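Long-range contacts in myosin light chain (Saccharomyces cerevisiae, PDB 1M45), which serves as a calmodulin-like light chain that binds the IQ motifs of class II and class V myosins and of IQG1, supporting cytokinesis in budding yeast: residues I33-T38 with D75-A80; D84-F89 with I136-F141. All coordinates share one frame; numbering follows the deposited sequence.

Contact 1 (I33-T38 with D75-A80); sequences IGYNPT and DATTKA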
loop_
_atom_site.group_PDB
_atom_site.type_symbol
_atom_site.label_atom_id
_atom_site.label_comp_id
_atom_site.label_asym_id
_atom_site.label_seq_id
_atom_site.Cartn_x
_atom_site.Cartn_y
_atom_site.Cartn_z
ATOM N N ILE A 33 -8.974 -4.316 1.031
ATOM C CA ILE A 33 -9.240 -5.731 1.339
ATOM C C ILE A 33 -7.979 -6.581 1.459
ATOM O O ILE A 33 -8.064 -7.776 1.753
ATOM C CB ILE A 33 -10.271 -6.345 0.340
ATOM C CG1 ILE A 33 -9.704 -6.432 -1.068
ATOM C CG2 ILE A 33 -11.587 -5.599 0.396
ATOM C CD1 ILE A 33 -10.594 -7.166 -2.062
ATOM N N GLY A 34 -6.816 -5.982 1.185
ATOM C CA GLY A 34 -5.597 -6.767 1.437
ATOM C C GLY A 34 -4.571 -6.882 0.319
ATOM O O GLY A 34 -3.517 -7.503 0.538
ATOM N N TYR A 35 -4.874 -6.370 -0.861
ATOM C CA TYR A 35 -3.907 -6.414 -1.969
ATOM C C TYR A 35 -3.020 -5.161 -2.005
ATOM O O TYR A 35 -3.292 -4.155 -1.324
ATOM C CB TYR A 35 -4.642 -6.613 -3.298
ATOM C CG TYR A 35 -5.478 -7.857 -3.326
ATOM C CD1 TYR A 35 -6.867 -7.778 -3.435
ATOM C CD2 TYR A 35 -4.878 -9.115 -3.308
ATOM C CE1 TYR A 35 -7.637 -8.937 -3.527
ATOM C CE2 TYR A 35 -5.642 -10.268 -3.383
ATOM C CZ TYR A 35 -7.007 -10.163 -3.485
ATOM O OH TYR A 35 -7.731 -11.311 -3.555
ATOM N N ASN A 36 -1.944 -5.205 -2.791
ATOM C CA ASN A 36 -1.035 -4.075 -2.902
ATOM C C ASN A 36 -0.693 -3.817 -4.346
ATOM O O ASN A 36 0.494 -3.817 -4.699
ATOM C CB ASN A 36 0.235 -4.312 -2.073
ATOM C CG ASN A 36 -0.090 -4.646 -0.635
ATOM O OD1 ASN A 36 -0.509 -3.777 0.130
ATOM N ND2 ASN A 36 0.151 -5.893 -0.245
ATOM N N PRO A 37 -1.699 -3.554 -5.168
ATOM C CA PRO A 37 -1.458 -3.361 -6.608
ATOM C C PRO A 37 -0.758 -2.061 -6.961
ATOM O O PRO A 37 -0.874 -1.060 -6.238
ATOM C CB PRO A 37 -2.875 -3.388 -7.184
ATOM C CG PRO A 37 -3.691 -2.724 -6.109
ATOM C CD PRO A 37 -3.133 -3.397 -4.839
ATOM N N THR A 38 0.008 -2.083 -8.057
ATOM C CA THR A 38 0.511 -0.844 -8.625
ATOM C C THR A 38 -0.680 -0.234 -9.348
ATOM O O THR A 38 -1.639 -0.949 -9.723
ATOM C CB THR A 38 1.608 -1.080 -9.683
ATOM O OG1 THR A 38 1.067 -1.941 -10.698
ATOM C CG2 THR A 38 2.798 -1.812 -9.074
ATOM N N ASP A 75 -2.931 -11.799 -5.823
ATOM C CA ASP A 75 -2.274 -12.515 -4.753
ATOM C C ASP A 75 -0.754 -12.304 -4.777
ATOM O O ASP A 75 -0.145 -12.244 -3.726
ATOM C CB ASP A 75 -2.605 -13.998 -4.846
ATOM C CG ASP A 75 -1.928 -14.781 -3.807
ATOM O OD1 ASP A 75 -2.140 -14.481 -2.614
ATOM O OD2 ASP A 75 -1.151 -15.709 -4.100
ATOM N N ALA A 76 -0.168 -12.192 -5.971
ATOM C CA ALA A 76 1.271 -11.921 -6.147
ATOM C C ALA A 76 1.709 -10.591 -5.536
ATOM O O ALA A 76 2.896 -10.420 -5.246
ATOM C CB ALA A 76 1.647 -11.960 -7.623
ATOM N N THR A 77 0.764 -9.667 -5.307
ATOM C CA THR A 77 1.115 -8.378 -4.685
ATOM C C THR A 77 1.164 -8.460 -3.158
ATOM O O THR A 77 1.475 -7.459 -2.521
ATOM C CB THR A 77 0.151 -7.232 -5.094
ATOM O OG1 THR A 77 -1.101 -7.423 -4.444
ATOM C CG2 THR A 77 -0.122 -7.234 -6.639
ATOM N N THR A 78 0.904 -9.639 -2.586
ATOM C CA THR A 78 0.910 -9.788 -1.120
ATOM C C THR A 78 2.037 -10.670 -0.620
ATOM O O THR A 78 2.016 -11.114 0.517
ATOM C CB THR A 78 -0.415 -10.344 -0.592
ATOM O OG1 THR A 78 -0.560 -11.717 -0.981
ATOM C CG2 THR A 78 -1.620 -9.550 -1.175
ATOM N N LYS A 79 3.012 -10.910 -1.485
ATOM C CA LYS A 79 4.080 -11.836 -1.115
ATOM C C LYS A 79 5.396 -11.197 -0.742
ATOM O O LYS A 79 6.417 -11.899 -0.707
ATOM C CB LYS A 79 4.291 -12.808 -2.268
ATOM C CG LYS A 79 3.040 -13.641 -2.546
ATOM C CD LYS A 79 3.252 -14.575 -3.741
ATOM C CE LYS A 79 2.027 -15.486 -3.875
ATOM N NZ LYS A 79 2.060 -16.313 -5.119
ATOM N N ALA A 80 5.419 -9.893 -0.492
ATOM C CA ALA A 80 6.683 -9.247 -0.126
ATOM C C ALA A 80 7.209 -9.703 1.202
ATOM O O ALA A 80 6.428 -10.020 2.109
ATOM C CB ALA A 80 6.534 -7.706 -0.113
#
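Asn-36 and Thr-77 are joined by two hydrogen bonds, and around them the contact is packed most closely. The backbone N of Asn-36 donates to Thr-77 OG1 over 2.9 Å in a nearly straight bond of 168°. Chi1 of 73° sets that hydroxyl between the backbone N and the carbonyl carbon of its own residue, where it also bonds to the carbonyl O of Leu-74. A threonine suits the place because its hydroxyl serves both partners while Thr-77 CB lies 3.5 Å from Asn-36 O; its CG2 lies 4.1 Å from Pro-37 CA, and the side chain also touches Leu-41. The second bond runs from Asn-36 ND2 to Thr-77 O (3.1 Å); the acceptor lies in the amide plane, but the donor stands 36° above the carbonyl plane. An asparagine can donate here through ND2 while OD1 accepts from a basic side chain of the bound peptide. Thr-78 CG2, 3.3 Å from Gly-34 O, belongs to the same close part. Gly-34, with positive phi, ends helix 26-32 in a Schellman motif, a backbone shape in which a CB would strike the preceding carbonyl O.

Around the Tyr-35 ring the packing is looser: CE2 lies 4.0 Å from Asp-75 N and CD2 3.9 Å from Thr-78 CG2, the two side chains crossing obliquely. On the solvent side Lys-79 leaves the interface altogether.

The two loops thus join the exit of helix 26-32 to the end of helix 71-75, with Tyr-35 packed on Ile-67 of helix 60-69 and Pro-37 on Val-42 of helix 39-47.

Contact 2 (D84-F89 with I136-F141); sequences DFVKAF and IDYKKF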
loop_
_atom_site.group_PDB
_atom_site.type_symbol
_atom_site.label_atom_id
_atom_site.label_comp_id
_atom_site.label_asym_id
_atom_site.label_seq_id
_atom_site.Cartn_x
_atom_site.Cartn_y
_atom_site.Cartn_z
ATOM N N ASP A 84 13.291 -8.288 1.286
ATOM C CA ASP A 84 13.212 -7.543 0.030
ATOM C C ASP A 84 13.615 -6.082 0.206
ATOM O O ASP A 84 13.995 -5.434 -0.767
ATOM C CB ASP A 84 11.791 -7.578 -0.516
ATOM C CG ASP A 84 11.406 -8.959 -1.039
ATOM O OD1 ASP A 84 12.289 -9.644 -1.639
ATOM O OD2 ASP A 84 10.266 -9.443 -0.886
ATOM N N PHE A 85 13.549 -5.567 1.425
ATOM C CA PHE A 85 13.749 -4.108 1.625
ATOM C C PHE A 85 14.898 -3.691 2.523
ATOM O O PHE A 85 15.213 -2.498 2.606
ATOM C CB PHE A 85 12.462 -3.512 2.174
ATOM C CG PHE A 85 11.272 -3.851 1.350
ATOM C CD1 PHE A 85 10.238 -4.608 1.891
ATOM C CD2 PHE A 85 11.210 -3.485 0.001
ATOM C CE1 PHE A 85 9.132 -4.965 1.110
ATOM C CE2 PHE A 85 10.123 -3.875 -0.769
ATOM C CZ PHE A 85 9.072 -4.601 -0.188
ATOM N N VAL A 86 15.507 -4.665 3.210
ATOM C CA VAL A 86 16.606 -4.369 4.117
ATOM C C VAL A 86 17.795 -3.710 3.441
ATOM O O VAL A 86 18.300 -2.712 3.940
ATOM C CB VAL A 86 17.057 -5.652 4.877
ATOM C CG1 VAL A 86 18.333 -5.426 5.697
ATOM C CG2 VAL A 86 15.943 -6.112 5.769
ATOM N N LYS A 87 18.233 -4.253 2.308
ATOM C CA LYS A 87 19.348 -3.657 1.573
ATOM C C LYS A 87 19.092 -2.202 1.181
ATOM O O LYS A 87 19.996 -1.360 1.253
ATOM C CB LYS A 87 19.676 -4.500 0.339
ATOM C CG LYS A 87 20.461 -5.749 0.693
ATOM C CD LYS A 87 20.894 -6.513 -0.547
ATOM C CE LYS A 87 21.768 -7.704 -0.178
ATOM N NZ LYS A 87 21.055 -8.730 0.658
ATOM N N ALA A 88 17.851 -1.902 0.784
ATOM C CA ALA A 88 17.478 -0.520 0.444
ATOM C C ALA A 88 17.631 0.435 1.638
ATOM O O ALA A 88 18.090 1.588 1.477
ATOM C CB ALA A 88 16.039 -0.436 -0.143
ATOM N N PHE A 89 17.225 -0.026 2.823
ATOM C CA PHE A 89 17.375 0.784 4.031
ATOM C C PHE A 89 18.867 0.850 4.426
ATOM O O PHE A 89 19.312 1.846 4.982
ATOM C CB PHE A 89 16.550 0.220 5.189
ATOM C CG PHE A 89 15.111 0.619 5.142
ATOM C CD1 PHE A 89 14.166 -0.175 4.509
ATOM C CD2 PHE A 89 14.722 1.853 5.654
ATOM C CE1 PHE A 89 12.836 0.215 4.465
ATOM C CE2 PHE A 89 13.395 2.262 5.607
ATOM C CZ PHE A 89 12.448 1.431 5.004
ATOM N N ILE A 136 14.164 5.556 13.327
ATOM C CA ILE A 136 13.152 4.506 13.246
ATOM C C ILE A 136 13.861 3.185 13.042
ATOM O O ILE A 136 14.789 3.111 12.244
ATOM C CB ILE A 136 12.245 4.793 12.012
ATOM C CG1 ILE A 136 11.370 6.006 12.267
ATOM C CG2 ILE A 136 11.320 3.584 11.691
ATOM C CD1 ILE A 136 10.776 6.593 10.964
ATOM N N ASP A 137 13.409 2.143 13.753
ATOM C CA ASP A 137 13.926 0.782 13.568
ATOM C C ASP A 137 13.291 0.281 12.268
ATOM O O ASP A 137 12.090 0.058 12.231
ATOM C CB ASP A 137 13.491 -0.111 14.747
ATOM C CG ASP A 137 14.059 -1.503 14.646
ATOM O OD1 ASP A 137 13.854 -2.143 13.611
ATOM O OD2 ASP A 137 14.779 -2.029 15.532
ATOM N N TYR A 138 14.079 0.156 11.206
ATOM C CA TYR A 138 13.451 -0.109 9.905
ATOM C C TYR A 138 12.950 -1.523 9.730
ATOM O O TYR A 138 11.956 -1.726 9.054
ATOM C CB TYR A 138 14.298 0.310 8.733
ATOM C CG TYR A 138 15.734 -0.142 8.681
ATOM C CD1 TYR A 138 16.063 -1.428 8.249
ATOM C CD2 TYR A 138 16.769 0.764 8.923
ATOM C CE1 TYR A 138 17.393 -1.819 8.114
ATOM C CE2 TYR A 138 18.097 0.379 8.797
ATOM C CZ TYR A 138 18.403 -0.910 8.392
ATOM O OH TYR A 138 19.721 -1.271 8.282
ATOM N N LYS A 139 13.600 -2.491 10.365
ATOM C CA LYS A 139 13.034 -3.846 10.301
ATOM C C LYS A 139 11.652 -3.913 10.949
ATOM O O LYS A 139 10.765 -4.615 10.433
ATOM C CB LYS A 139 13.956 -4.867 10.965
ATOM C CG LYS A 139 15.122 -5.273 10.089
ATOM C CD LYS A 139 15.908 -6.396 10.758
ATOM C CE LYS A 139 16.988 -6.900 9.866
ATOM N NZ LYS A 139 16.449 -7.479 8.625
ATOM N N LYS A 140 11.489 -3.234 12.080
ATOM C CA LYS A 140 10.193 -3.194 12.740
ATOM C C LYS A 140 9.182 -2.443 11.882
ATOM O O LYS A 140 8.016 -2.849 11.764
ATOM C CB LYS A 140 10.313 -2.577 14.138
ATOM C CG LYS A 140 8.984 -2.472 14.837
ATOM C CD LYS A 140 9.120 -1.833 16.235
ATOM C CE LYS A 140 7.850 -2.082 17.068
ATOM N NZ LYS A 140 6.601 -1.506 16.453
ATOM N N PHE A 141 9.638 -1.362 11.261
ATOM C CA PHE A 141 8.796 -0.592 10.377
ATOM C C PHE A 141 8.324 -1.464 9.221
ATOM O O PHE A 141 7.127 -1.501 8.928
ATOM C CB PHE A 141 9.564 0.639 9.878
ATOM C CG PHE A 141 8.914 1.324 8.710
ATOM C CD1 PHE A 141 7.795 2.132 8.905
ATOM C CD2 PHE A 141 9.441 1.178 7.424
ATOM C CE1 PHE A 141 7.186 2.779 7.794
ATOM C CE2 PHE A 141 8.846 1.797 6.316
ATOM C CZ PHE A 141 7.716 2.602 6.504
#
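Phe-89 and Tyr-138 set their rings nearly parallel, 14° apart, yet slid so far past each other that they barely overlap; each ring instead receives the other's CB. Phe-89 CB sits over the centre of the Tyr-138 face, 3.5 Å from the centroid, and Tyr-138 CB lies over the Phe-89 face, offset toward its rim, with the centroid 3.8 Å away. This reciprocal pair of CH-pi contacts belongs to the C-terminal EF-hand pair, where it joins the first helix, 83-90, to the last, 138-146. Chi1 of 50° holds Tyr-138 CG between its backbone N and carbonyl carbon, 3.6 Å from Phe-89 CB.

Both residues offer a flat apolar face to the other's CB, but the tyrosine adds a hydroxyl, which hydrogen-bonds to OD2 of Asp-93, a residue inferred to bind calcium. An alanine in place of Tyr-138 would probably leave Phe-89 CB facing a gap and deprive Asp-93 of this hydrogen-bond partner. Phenylalanine suits position 89 because its far end meets Phe-141: CZ lies 3.9 Å from Phe-141 CE2, the two side chains crossing at about a right angle, while Leu-105 and Met-108 of helix 102-111 also pack on Phe-89.

Just before helix 138-146, Asp-137 is the N-cap, its OD1 accepting from Lys-140 N at 3.0 Å. Toward solvent, the end of Lys-139 reaches Val-86: the chain runs extended through chi3 and bends only at chi4 (-62°), with Lys-139 NZ 3.2 Å from Val-86 CG2.

From the N terminus, the chain passes through helix 26-32 into residues 33-38, runs on through helices 39-47, 60-69 and 71-75, and closes contact 1 at 75-80. It then enters helix 83-90, which opens contact 2; this closes at 136-141, after strand 99-101 and helices 102-111 and 118-125, where strand 135-137 pairs back with 99-101 and leads into helix 138-146. The contacts therefore follow in series, neither nested nor crossed. Contact 1 ties together loops of the N-terminal half, contact 2 the first and last helices of the C-terminal EF-hand pair. Their centres lie 19 Å apart, but they meet where Ala-80 CB packs against Phe-85 CE1 at 4.0 Å, and both lie within reach of the bound IQ peptide.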